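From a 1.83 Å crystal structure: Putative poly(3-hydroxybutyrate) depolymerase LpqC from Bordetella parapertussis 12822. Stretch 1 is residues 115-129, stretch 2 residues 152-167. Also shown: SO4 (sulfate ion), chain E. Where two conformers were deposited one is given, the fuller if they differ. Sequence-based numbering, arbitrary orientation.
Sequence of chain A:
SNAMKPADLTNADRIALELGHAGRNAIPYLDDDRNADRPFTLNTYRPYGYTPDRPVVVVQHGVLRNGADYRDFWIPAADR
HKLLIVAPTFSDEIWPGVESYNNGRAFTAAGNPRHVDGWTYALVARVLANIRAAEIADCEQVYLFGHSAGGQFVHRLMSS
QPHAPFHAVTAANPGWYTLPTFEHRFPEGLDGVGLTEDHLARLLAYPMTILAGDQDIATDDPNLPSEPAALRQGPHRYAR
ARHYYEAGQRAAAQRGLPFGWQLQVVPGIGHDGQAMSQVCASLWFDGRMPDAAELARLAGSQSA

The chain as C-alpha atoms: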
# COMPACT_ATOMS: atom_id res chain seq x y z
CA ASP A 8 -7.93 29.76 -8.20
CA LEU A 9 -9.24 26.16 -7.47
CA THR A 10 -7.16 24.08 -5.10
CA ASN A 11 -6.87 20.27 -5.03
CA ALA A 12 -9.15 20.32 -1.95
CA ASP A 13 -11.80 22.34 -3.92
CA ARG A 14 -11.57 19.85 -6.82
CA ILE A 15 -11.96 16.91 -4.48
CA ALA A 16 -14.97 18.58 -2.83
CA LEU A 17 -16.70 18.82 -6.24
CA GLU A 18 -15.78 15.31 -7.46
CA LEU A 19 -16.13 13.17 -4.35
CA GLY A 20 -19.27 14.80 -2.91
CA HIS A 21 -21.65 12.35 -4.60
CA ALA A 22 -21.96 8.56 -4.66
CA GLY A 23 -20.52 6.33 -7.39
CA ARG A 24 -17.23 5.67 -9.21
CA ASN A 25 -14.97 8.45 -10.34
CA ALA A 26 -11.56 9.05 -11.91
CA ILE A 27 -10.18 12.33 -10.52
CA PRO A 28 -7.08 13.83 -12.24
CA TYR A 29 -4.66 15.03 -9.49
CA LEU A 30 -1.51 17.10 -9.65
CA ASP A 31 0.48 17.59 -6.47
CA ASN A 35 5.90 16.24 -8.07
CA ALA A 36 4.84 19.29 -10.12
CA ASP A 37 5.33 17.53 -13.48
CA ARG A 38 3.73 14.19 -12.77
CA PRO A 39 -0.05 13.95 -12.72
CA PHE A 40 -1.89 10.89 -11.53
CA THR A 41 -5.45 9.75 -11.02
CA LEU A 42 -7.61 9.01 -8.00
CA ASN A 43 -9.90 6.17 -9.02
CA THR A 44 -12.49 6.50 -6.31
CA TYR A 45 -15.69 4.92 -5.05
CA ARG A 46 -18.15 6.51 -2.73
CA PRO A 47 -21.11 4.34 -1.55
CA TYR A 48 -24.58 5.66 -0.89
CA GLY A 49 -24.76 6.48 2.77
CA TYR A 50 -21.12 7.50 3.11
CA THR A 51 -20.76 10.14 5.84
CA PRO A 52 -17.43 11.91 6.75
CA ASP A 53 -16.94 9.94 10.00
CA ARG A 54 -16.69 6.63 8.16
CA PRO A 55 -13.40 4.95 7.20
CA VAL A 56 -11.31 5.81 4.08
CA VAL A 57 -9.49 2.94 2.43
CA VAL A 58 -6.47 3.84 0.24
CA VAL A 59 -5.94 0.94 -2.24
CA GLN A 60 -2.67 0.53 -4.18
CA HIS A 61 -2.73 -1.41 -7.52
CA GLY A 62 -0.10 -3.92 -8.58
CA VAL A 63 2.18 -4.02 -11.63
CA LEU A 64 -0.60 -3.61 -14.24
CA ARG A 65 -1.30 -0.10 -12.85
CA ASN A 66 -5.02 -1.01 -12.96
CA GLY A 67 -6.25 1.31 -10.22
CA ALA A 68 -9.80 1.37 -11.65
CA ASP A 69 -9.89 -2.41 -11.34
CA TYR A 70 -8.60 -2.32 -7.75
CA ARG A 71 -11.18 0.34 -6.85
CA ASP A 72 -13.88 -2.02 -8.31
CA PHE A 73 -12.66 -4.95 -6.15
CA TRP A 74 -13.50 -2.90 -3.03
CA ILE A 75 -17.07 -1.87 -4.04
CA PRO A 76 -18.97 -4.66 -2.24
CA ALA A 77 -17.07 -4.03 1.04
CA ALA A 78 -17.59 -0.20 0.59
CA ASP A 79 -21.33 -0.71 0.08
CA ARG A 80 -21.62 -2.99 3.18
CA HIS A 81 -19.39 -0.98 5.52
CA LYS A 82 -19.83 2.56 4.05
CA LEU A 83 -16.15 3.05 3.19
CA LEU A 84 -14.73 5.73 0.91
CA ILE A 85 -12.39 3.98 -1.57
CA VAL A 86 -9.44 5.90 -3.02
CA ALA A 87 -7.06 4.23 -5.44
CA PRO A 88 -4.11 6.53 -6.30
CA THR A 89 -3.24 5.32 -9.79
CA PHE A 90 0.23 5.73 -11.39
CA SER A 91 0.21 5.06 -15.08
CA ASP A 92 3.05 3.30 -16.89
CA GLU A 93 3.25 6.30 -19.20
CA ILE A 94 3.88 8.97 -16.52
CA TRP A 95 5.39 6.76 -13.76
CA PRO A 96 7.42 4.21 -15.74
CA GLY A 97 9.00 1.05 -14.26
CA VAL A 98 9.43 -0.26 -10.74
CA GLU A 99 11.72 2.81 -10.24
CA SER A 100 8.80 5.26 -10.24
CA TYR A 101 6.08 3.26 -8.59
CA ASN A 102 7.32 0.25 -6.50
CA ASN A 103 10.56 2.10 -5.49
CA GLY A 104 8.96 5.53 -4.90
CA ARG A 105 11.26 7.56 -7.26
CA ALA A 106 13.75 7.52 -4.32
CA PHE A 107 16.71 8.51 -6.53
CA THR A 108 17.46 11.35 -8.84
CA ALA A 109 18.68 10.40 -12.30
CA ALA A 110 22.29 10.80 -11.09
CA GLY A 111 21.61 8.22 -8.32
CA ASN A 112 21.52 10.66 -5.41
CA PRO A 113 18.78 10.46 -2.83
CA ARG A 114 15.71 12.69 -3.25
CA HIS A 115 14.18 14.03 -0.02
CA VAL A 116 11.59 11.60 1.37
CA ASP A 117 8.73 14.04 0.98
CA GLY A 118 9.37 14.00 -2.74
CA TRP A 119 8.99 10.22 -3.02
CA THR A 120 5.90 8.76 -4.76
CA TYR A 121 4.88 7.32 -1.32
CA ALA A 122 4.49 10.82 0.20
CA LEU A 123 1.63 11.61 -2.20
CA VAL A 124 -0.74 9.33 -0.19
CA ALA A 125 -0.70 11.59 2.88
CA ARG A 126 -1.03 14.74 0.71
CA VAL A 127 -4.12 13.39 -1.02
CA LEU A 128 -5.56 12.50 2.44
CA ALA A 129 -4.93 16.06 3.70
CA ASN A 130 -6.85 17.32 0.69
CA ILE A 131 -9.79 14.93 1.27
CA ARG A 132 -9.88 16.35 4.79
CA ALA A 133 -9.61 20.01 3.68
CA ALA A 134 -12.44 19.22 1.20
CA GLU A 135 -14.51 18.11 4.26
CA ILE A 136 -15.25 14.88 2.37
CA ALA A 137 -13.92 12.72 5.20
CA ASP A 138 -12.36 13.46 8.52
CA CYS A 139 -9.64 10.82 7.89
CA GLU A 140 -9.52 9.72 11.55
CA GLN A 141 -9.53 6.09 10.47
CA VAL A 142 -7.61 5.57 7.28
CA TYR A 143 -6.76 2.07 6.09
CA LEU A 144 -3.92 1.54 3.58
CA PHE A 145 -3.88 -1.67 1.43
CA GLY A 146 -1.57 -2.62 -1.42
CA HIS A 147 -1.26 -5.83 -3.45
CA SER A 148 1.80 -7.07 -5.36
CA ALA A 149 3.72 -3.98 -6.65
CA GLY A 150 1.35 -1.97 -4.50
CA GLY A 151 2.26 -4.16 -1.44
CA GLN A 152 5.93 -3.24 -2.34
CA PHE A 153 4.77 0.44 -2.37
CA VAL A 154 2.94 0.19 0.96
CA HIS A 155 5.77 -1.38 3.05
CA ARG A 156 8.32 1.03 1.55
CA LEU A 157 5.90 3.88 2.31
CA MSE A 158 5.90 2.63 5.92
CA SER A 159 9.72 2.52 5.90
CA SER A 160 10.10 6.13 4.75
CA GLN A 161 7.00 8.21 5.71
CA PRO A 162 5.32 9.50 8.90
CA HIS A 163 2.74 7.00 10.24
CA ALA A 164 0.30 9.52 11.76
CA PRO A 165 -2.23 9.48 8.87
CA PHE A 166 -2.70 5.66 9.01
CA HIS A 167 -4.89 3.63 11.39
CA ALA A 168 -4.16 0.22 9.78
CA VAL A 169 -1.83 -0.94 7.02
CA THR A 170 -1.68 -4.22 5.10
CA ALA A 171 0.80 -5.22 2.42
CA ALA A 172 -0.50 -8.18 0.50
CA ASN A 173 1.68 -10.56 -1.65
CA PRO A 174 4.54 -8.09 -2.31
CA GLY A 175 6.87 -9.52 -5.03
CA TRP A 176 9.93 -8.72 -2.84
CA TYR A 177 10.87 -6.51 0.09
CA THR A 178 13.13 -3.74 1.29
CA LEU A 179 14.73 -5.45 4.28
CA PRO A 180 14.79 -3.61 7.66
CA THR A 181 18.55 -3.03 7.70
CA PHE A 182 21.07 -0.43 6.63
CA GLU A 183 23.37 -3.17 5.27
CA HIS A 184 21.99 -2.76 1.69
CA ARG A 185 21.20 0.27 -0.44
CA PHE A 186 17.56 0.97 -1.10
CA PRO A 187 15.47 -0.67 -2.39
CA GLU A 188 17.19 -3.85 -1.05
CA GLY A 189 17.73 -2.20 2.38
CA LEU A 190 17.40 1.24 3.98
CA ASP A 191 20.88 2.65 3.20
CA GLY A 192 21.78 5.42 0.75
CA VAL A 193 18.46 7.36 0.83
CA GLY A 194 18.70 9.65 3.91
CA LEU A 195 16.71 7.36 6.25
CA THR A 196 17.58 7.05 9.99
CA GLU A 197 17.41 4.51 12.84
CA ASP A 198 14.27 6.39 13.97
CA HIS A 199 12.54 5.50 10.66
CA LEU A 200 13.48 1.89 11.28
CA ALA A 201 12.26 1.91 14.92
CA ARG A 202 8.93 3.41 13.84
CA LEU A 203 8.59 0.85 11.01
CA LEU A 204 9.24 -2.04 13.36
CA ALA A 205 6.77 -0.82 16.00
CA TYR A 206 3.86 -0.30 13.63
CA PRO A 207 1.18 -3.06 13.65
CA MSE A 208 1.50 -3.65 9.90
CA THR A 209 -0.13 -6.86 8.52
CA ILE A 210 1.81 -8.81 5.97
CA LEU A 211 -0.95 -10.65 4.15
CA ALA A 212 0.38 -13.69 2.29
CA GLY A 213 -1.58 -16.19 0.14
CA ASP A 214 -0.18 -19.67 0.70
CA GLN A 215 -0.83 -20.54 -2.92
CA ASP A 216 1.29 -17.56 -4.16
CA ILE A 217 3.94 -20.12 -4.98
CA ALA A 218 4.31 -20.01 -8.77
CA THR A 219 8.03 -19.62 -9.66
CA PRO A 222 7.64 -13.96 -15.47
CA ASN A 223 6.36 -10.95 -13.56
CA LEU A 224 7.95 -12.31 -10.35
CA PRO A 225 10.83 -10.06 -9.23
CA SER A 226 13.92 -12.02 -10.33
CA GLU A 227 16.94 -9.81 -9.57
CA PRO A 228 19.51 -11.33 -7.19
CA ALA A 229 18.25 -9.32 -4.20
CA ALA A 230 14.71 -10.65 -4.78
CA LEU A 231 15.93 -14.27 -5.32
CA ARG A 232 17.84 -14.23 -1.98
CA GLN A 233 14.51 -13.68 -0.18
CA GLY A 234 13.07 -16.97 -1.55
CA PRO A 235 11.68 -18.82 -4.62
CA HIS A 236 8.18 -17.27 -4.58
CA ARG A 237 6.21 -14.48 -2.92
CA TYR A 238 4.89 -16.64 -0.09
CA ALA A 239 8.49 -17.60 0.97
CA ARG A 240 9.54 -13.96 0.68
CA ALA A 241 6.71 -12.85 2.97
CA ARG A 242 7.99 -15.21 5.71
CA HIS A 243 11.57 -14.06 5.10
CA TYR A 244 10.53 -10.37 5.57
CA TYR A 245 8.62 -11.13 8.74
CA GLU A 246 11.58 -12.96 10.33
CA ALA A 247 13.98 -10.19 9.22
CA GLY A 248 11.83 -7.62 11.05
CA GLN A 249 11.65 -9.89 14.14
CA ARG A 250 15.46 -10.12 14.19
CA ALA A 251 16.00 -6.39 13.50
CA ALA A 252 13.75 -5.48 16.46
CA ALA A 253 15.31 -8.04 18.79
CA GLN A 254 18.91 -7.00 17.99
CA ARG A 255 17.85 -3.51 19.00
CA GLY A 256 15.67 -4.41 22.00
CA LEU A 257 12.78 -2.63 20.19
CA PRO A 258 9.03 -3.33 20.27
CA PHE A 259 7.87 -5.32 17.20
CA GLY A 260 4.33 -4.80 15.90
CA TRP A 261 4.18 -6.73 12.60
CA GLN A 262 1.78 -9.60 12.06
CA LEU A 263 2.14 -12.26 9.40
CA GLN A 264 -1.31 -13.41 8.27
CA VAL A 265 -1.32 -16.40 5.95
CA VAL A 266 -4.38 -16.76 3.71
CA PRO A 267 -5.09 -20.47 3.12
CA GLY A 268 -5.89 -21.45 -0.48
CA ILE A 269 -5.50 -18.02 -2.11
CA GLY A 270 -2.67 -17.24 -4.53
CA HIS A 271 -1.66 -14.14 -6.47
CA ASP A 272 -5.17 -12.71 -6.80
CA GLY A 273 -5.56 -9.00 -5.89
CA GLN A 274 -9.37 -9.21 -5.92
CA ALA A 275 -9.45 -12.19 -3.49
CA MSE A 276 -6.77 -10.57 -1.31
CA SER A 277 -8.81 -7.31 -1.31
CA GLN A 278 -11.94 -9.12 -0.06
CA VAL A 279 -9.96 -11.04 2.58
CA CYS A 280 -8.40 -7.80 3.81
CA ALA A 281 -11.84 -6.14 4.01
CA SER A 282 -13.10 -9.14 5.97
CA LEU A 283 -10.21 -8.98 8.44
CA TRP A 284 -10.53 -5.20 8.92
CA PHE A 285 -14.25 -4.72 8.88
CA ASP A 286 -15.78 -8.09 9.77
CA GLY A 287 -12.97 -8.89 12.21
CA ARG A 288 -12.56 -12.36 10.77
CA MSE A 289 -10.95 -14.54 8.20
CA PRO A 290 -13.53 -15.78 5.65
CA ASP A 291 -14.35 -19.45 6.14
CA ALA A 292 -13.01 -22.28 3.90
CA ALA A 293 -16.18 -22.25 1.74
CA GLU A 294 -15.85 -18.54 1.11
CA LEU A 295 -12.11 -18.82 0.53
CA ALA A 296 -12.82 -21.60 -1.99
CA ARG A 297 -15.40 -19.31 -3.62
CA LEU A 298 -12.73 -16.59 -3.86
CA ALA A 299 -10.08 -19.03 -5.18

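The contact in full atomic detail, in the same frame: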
# COMPACT_ATOMS: atom_id res chain seq x y z
N HIS A 115 14.75 13.94 -1.35
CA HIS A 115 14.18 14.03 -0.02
C HIS A 115 12.92 13.17 0.08
O HIS A 115 12.17 13.07 -0.89
CB HIS A 115 13.86 15.48 0.42
CG HIS A 115 13.54 15.57 1.88
ND1 HIS A 115 12.35 15.11 2.42
CD2 HIS A 115 14.30 15.97 2.94
CE1 HIS A 115 12.38 15.26 3.74
NE2 HIS A 115 13.55 15.78 4.07
N VAL A 116 12.70 12.55 1.23
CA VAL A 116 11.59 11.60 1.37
C VAL A 116 10.22 12.24 1.12
O VAL A 116 9.28 11.54 0.76
CB VAL A 116 11.59 10.81 2.74
CG1 VAL A 116 12.71 9.81 2.81
CG2 VAL A 116 11.60 11.77 3.92
N ASP A 117 10.07 13.55 1.29
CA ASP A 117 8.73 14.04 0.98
C ASP A 117 8.48 14.23 -0.50
O ASP A 117 7.36 14.50 -0.92
CB ASP A 117 8.30 15.25 1.81
CG ASP A 117 9.40 16.12 2.18
OD1 ASP A 117 10.04 16.74 1.27
OD2 ASP A 117 9.62 16.20 3.43
N GLY A 118 9.51 13.98 -1.30
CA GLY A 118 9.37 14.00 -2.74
C GLY A 118 9.10 12.62 -3.34
O GLY A 118 8.88 12.49 -4.56
N TRP A 119 9.17 11.59 -2.51
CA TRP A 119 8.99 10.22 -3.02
C TRP A 119 7.52 10.00 -3.38
O TRP A 119 6.63 10.68 -2.84
CB TRP A 119 9.47 9.14 -2.03
CG TRP A 119 10.96 9.18 -1.68
CD1 TRP A 119 11.87 10.17 -2.01
CD2 TRP A 119 11.67 8.21 -0.94
NE1 TRP A 119 13.11 9.85 -1.49
CE2 TRP A 119 13.01 8.64 -0.85
CE3 TRP A 119 11.30 6.98 -0.35
CZ2 TRP A 119 13.98 7.91 -0.18
CZ3 TRP A 119 12.29 6.24 0.33
CH2 TRP A 119 13.60 6.71 0.41
N THR A 120 7.28 9.08 -4.31
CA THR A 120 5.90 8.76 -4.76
C THR A 120 5.03 8.42 -3.52
O THR A 120 3.85 8.79 -3.46
CB THR A 120 5.90 7.56 -5.73
OG1 THR A 120 6.99 7.69 -6.65
CG2 THR A 120 4.52 7.48 -6.53
N TYR A 121 5.63 7.75 -2.52
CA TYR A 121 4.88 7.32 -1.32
C TYR A 121 4.23 8.49 -0.59
O TYR A 121 3.16 8.31 0.03
CB TYR A 121 5.80 6.63 -0.33
CG TYR A 121 6.66 5.52 -0.95
CD1 TYR A 121 6.13 4.67 -1.92
CD2 TYR A 121 8.00 5.36 -0.57
CE1 TYR A 121 6.94 3.68 -2.53
CE2 TYR A 121 8.81 4.36 -1.13
CZ TYR A 121 8.26 3.54 -2.12
OH TYR A 121 9.08 2.52 -2.64
N ALA A 122 4.91 9.63 -0.58
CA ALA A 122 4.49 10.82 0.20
C ALA A 122 3.20 11.47 -0.33
O ALA A 122 2.54 12.28 0.37
CB ALA A 122 5.63 11.88 0.20
N LEU A 123 2.85 11.14 -1.56
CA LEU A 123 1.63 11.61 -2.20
C LEU A 123 0.39 11.08 -1.50
O LEU A 123 -0.64 11.76 -1.50
CB LEU A 123 1.62 11.16 -3.66
CG LEU A 123 2.67 11.87 -4.54
CD1 LEU A 123 2.66 11.28 -5.91
CD2 LEU A 123 2.35 13.38 -4.62
N VAL A 124 0.46 9.88 -0.91
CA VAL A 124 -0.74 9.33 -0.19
C VAL A 124 -1.22 10.29 0.92
O VAL A 124 -2.37 10.73 0.91
CB VAL A 124 -0.52 7.91 0.35
CG1 VAL A 124 -1.76 7.41 1.21
CG2 VAL A 124 -0.25 6.99 -0.81
N ALA A 125 -0.33 10.63 1.84
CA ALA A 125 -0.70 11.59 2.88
C ALA A 125 -1.20 12.95 2.36
O ALA A 125 -2.13 13.55 2.95
CB ALA A 125 0.43 11.75 3.91
N ARG A 126 -0.61 13.44 1.26
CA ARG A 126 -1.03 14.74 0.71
C ARG A 126 -2.47 14.67 0.19
O ARG A 126 -3.28 15.59 0.43
CB ARG A 126 -0.09 15.20 -0.39
CG ARG A 126 1.35 15.34 0.04
CD ARG A 126 2.16 16.03 -1.05
NE ARG A 126 3.44 16.51 -0.54
CZ ARG A 126 4.62 15.99 -0.87
NH1 ARG A 126 4.70 14.96 -1.71
NH2 ARG A 126 5.73 16.51 -0.36
N VAL A 127 -2.78 13.58 -0.51
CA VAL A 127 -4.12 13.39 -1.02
C VAL A 127 -5.08 13.32 0.16
O VAL A 127 -6.13 13.98 0.11
CB VAL A 127 -4.25 12.09 -1.88
CG1 VAL A 127 -5.75 11.75 -2.11
CG2 VAL A 127 -3.50 12.28 -3.21
N LEU A 128 -4.70 12.57 1.21
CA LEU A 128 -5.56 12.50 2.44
C LEU A 128 -5.81 13.88 3.04
O LEU A 128 -6.92 14.20 3.46
CB LEU A 128 -4.98 11.53 3.50
CG LEU A 128 -4.98 10.02 3.10
CD1 LEU A 128 -4.11 9.15 4.05
CD2 LEU A 128 -6.41 9.47 3.00
N ALA A 129 -4.77 14.72 3.08
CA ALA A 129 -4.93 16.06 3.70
C ALA A 129 -5.93 16.89 2.87
O ALA A 129 -6.70 17.72 3.41
CB ALA A 129 -3.58 16.75 3.74
N GLN A 152 4.55 -3.84 -2.38
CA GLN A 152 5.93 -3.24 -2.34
C GLN A 152 5.84 -1.74 -1.96
O GLN A 152 6.53 -1.29 -1.05
CB GLN A 152 6.63 -3.39 -3.64
CG GLN A 152 6.88 -4.83 -4.05
CD GLN A 152 7.75 -4.89 -5.29
OE1 GLN A 152 8.63 -4.09 -5.44
NE2 GLN A 152 7.51 -5.89 -6.16
N PHE A 153 4.98 -1.00 -2.64
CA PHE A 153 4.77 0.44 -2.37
C PHE A 153 4.41 0.70 -0.91
O PHE A 153 5.00 1.57 -0.27
CB PHE A 153 3.66 0.91 -3.33
CG PHE A 153 3.32 2.38 -3.28
CD1 PHE A 153 2.42 2.89 -2.32
CD2 PHE A 153 3.81 3.24 -4.27
CE1 PHE A 153 2.08 4.22 -2.32
CE2 PHE A 153 3.41 4.61 -4.28
CZ PHE A 153 2.54 5.06 -3.32
N VAL A 154 3.43 -0.05 -0.39
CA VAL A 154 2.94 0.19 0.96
C VAL A 154 4.01 -0.02 2.05
O VAL A 154 4.15 0.82 2.95
CB VAL A 154 1.64 -0.62 1.20
CG1 VAL A 154 1.28 -0.75 2.72
CG2 VAL A 154 0.50 -0.03 0.37
N HIS A 155 4.76 -1.13 1.97
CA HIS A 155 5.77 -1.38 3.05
C HIS A 155 6.95 -0.42 2.96
O HIS A 155 7.52 -0.06 3.98
CB HIS A 155 6.21 -2.86 3.18
CG HIS A 155 7.19 -3.32 2.14
ND1 HIS A 155 8.55 -3.36 2.37
CD2 HIS A 155 6.99 -3.88 0.92
CE1 HIS A 155 9.16 -3.88 1.30
NE2 HIS A 155 8.24 -4.16 0.40
N ARG A 156 7.22 0.06 1.75
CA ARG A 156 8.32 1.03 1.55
C ARG A 156 7.82 2.42 1.96
O ARG A 156 8.60 3.22 2.42
CB ARG A 156 8.78 1.04 0.10
CG ARG A 156 9.50 -0.28 -0.23
CD ARG A 156 10.07 -0.33 -1.63
NE ARG A 156 10.65 -1.68 -1.76
CZ ARG A 156 10.58 -2.47 -2.83
NH1 ARG A 156 10.00 -2.06 -3.95
NH2 ARG A 156 11.12 -3.70 -2.78
N LEU A 157 6.53 2.67 1.79
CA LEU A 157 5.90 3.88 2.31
C LEU A 157 6.07 3.90 3.84
O LEU A 157 6.50 4.91 4.45
CB LEU A 157 4.42 3.91 1.88
CG LEU A 157 3.57 5.10 2.34
CD1 LEU A 157 2.37 5.29 1.43
CD2 LEU A 157 3.10 5.07 3.84
N MSE A 158 5.75 2.78 4.46
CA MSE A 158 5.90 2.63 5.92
C MSE A 158 7.34 2.77 6.40
O MSE A 158 7.56 3.22 7.52
CB MSE A 158 5.23 1.35 6.44
CG MSE A 158 3.67 1.39 6.21
SE MSE A 158 2.77 2.96 6.95
CE MSE A 158 2.82 2.23 8.78
N SER A 159 8.31 2.38 5.56
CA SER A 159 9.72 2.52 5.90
C SER A 159 10.26 3.94 5.83
O SER A 159 11.35 4.22 6.31
CB SER A 159 10.55 1.69 4.91
OG SER A 159 10.11 0.35 4.90
N SER A 160 9.54 4.81 5.13
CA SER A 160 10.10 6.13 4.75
C SER A 160 9.24 7.32 5.13
O SER A 160 9.75 8.44 5.14
CB SER A 160 10.40 6.18 3.25
OG SER A 160 9.18 6.13 2.52
N GLN A 161 7.97 7.10 5.51
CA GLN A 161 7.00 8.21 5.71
C GLN A 161 6.43 8.26 7.13
O GLN A 161 6.39 7.23 7.81
CB GLN A 161 5.82 8.10 4.70
CG GLN A 161 6.27 7.94 3.21
CD GLN A 161 7.03 9.18 2.73
OE1 GLN A 161 6.61 10.32 3.02
NE2 GLN A 161 8.17 8.97 2.04
N PRO A 162 6.02 9.46 7.60
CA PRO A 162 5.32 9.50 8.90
C PRO A 162 4.08 8.56 8.96
O PRO A 162 3.35 8.42 7.96
CB PRO A 162 4.91 10.98 9.05
CG PRO A 162 5.93 11.76 8.20
CD PRO A 162 6.20 10.81 7.01
N HIS A 163 3.84 7.95 10.12
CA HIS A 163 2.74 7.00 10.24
C HIS A 163 1.43 7.60 10.73
O HIS A 163 0.38 6.92 10.68
CB HIS A 163 3.11 5.83 11.14
CG HIS A 163 4.23 5.01 10.60
ND1 HIS A 163 5.02 4.23 11.41
CD2 HIS A 163 4.78 4.94 9.35
CE1 HIS A 163 5.96 3.64 10.69
NE2 HIS A 163 5.84 4.05 9.43
N ALA A 164 1.49 8.85 11.18
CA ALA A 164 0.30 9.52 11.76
C ALA A 164 -1.02 9.42 10.96
O ALA A 164 -2.08 9.21 11.57
CB ALA A 164 0.63 11.03 12.22
N PRO A 165 -0.98 9.55 9.61
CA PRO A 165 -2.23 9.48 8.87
C PRO A 165 -2.92 8.09 8.89
O PRO A 165 -4.10 8.02 8.55
CB PRO A 165 -1.80 9.83 7.44
CG PRO A 165 -0.50 10.58 7.59
CD PRO A 165 0.16 9.85 8.71
N PHE A 166 -2.21 7.02 9.25
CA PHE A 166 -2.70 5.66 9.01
C PHE A 166 -3.09 4.89 10.26
O PHE A 166 -2.27 4.69 11.17
CB PHE A 166 -1.65 4.86 8.21
CG PHE A 166 -1.15 5.61 7.00
CD1 PHE A 166 0.09 6.27 7.02
CD2 PHE A 166 -1.96 5.71 5.87
CE1 PHE A 166 0.53 6.97 5.91
CE2 PHE A 166 -1.54 6.44 4.73
CZ PHE A 166 -0.28 7.06 4.75
N HIS A 167 -4.35 4.48 10.30
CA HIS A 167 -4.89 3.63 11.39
C HIS A 167 -4.54 2.13 11.28
O HIS A 167 -4.32 1.43 12.29
CB HIS A 167 -6.39 3.79 11.41
CG HIS A 167 -7.08 2.89 12.38
ND1 HIS A 167 -7.06 3.10 13.74
CD2 HIS A 167 -7.82 1.77 12.18
CE1 HIS A 167 -7.75 2.15 14.34
NE2 HIS A 167 -8.22 1.33 13.41
S SO4 E . 5.19 -7.95 -7.92
O1 SO4 E . 5.08 -7.31 -6.61
O2 SO4 E . 6.49 -7.56 -8.48
O3 SO4 E . 5.14 -9.39 -7.91
O4 SO4 E . 4.27 -7.41 -8.90

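Two segments distant in sequence often pack through apolar side chains, with a polar group adding a directed bond, and this contact, which buries 694 Å² in all, illustrates the principle. At the start of stretch 2, Gln152 makes no contact with stretch 1; its NE2 donates a hydrogen bond to sulfate O1 (2.9 Å). Contact begins with Phe153, whose CB points sideways but whose t rotamer brings the ring nearer: the edge of Tyr121 meets its face, with planes at 87° and CD1 of Tyr121 3.6 Å from CE2 of Phe153. Val124 CG2 lies at the edge of the Phe153 ring, 3.9 Å from CE1.

One turn on, the helix backbone at Arg156 and Leu157 covers a face of the Tyr121 ring, a flat surface suited to lying close against a helix. Leu157 also reaches Val124, CD1 to CG2 at 3.8 Å. Ser160 CB lies 3.5 Å from Trp119 CZ3, and the short side chain turns its OG back to Arg156 O, a 3.0 Å hydrogen bond that satisfies the hydroxyl inside the buried contact.

Gln161 supplies the one hydrogen bond between the stretches: its NE2 donates to Val116 O at 3.1 Å and also to Ser160 OG. In the type I turn from His163 to Phe166, Pro165 CG packs on Ala125 CB (4.0 Å), while Phe166 CE2 approaches Val124 CG1 (3.7 Å) and Leu128 CD1 (3.8 Å), closing the apolar seam.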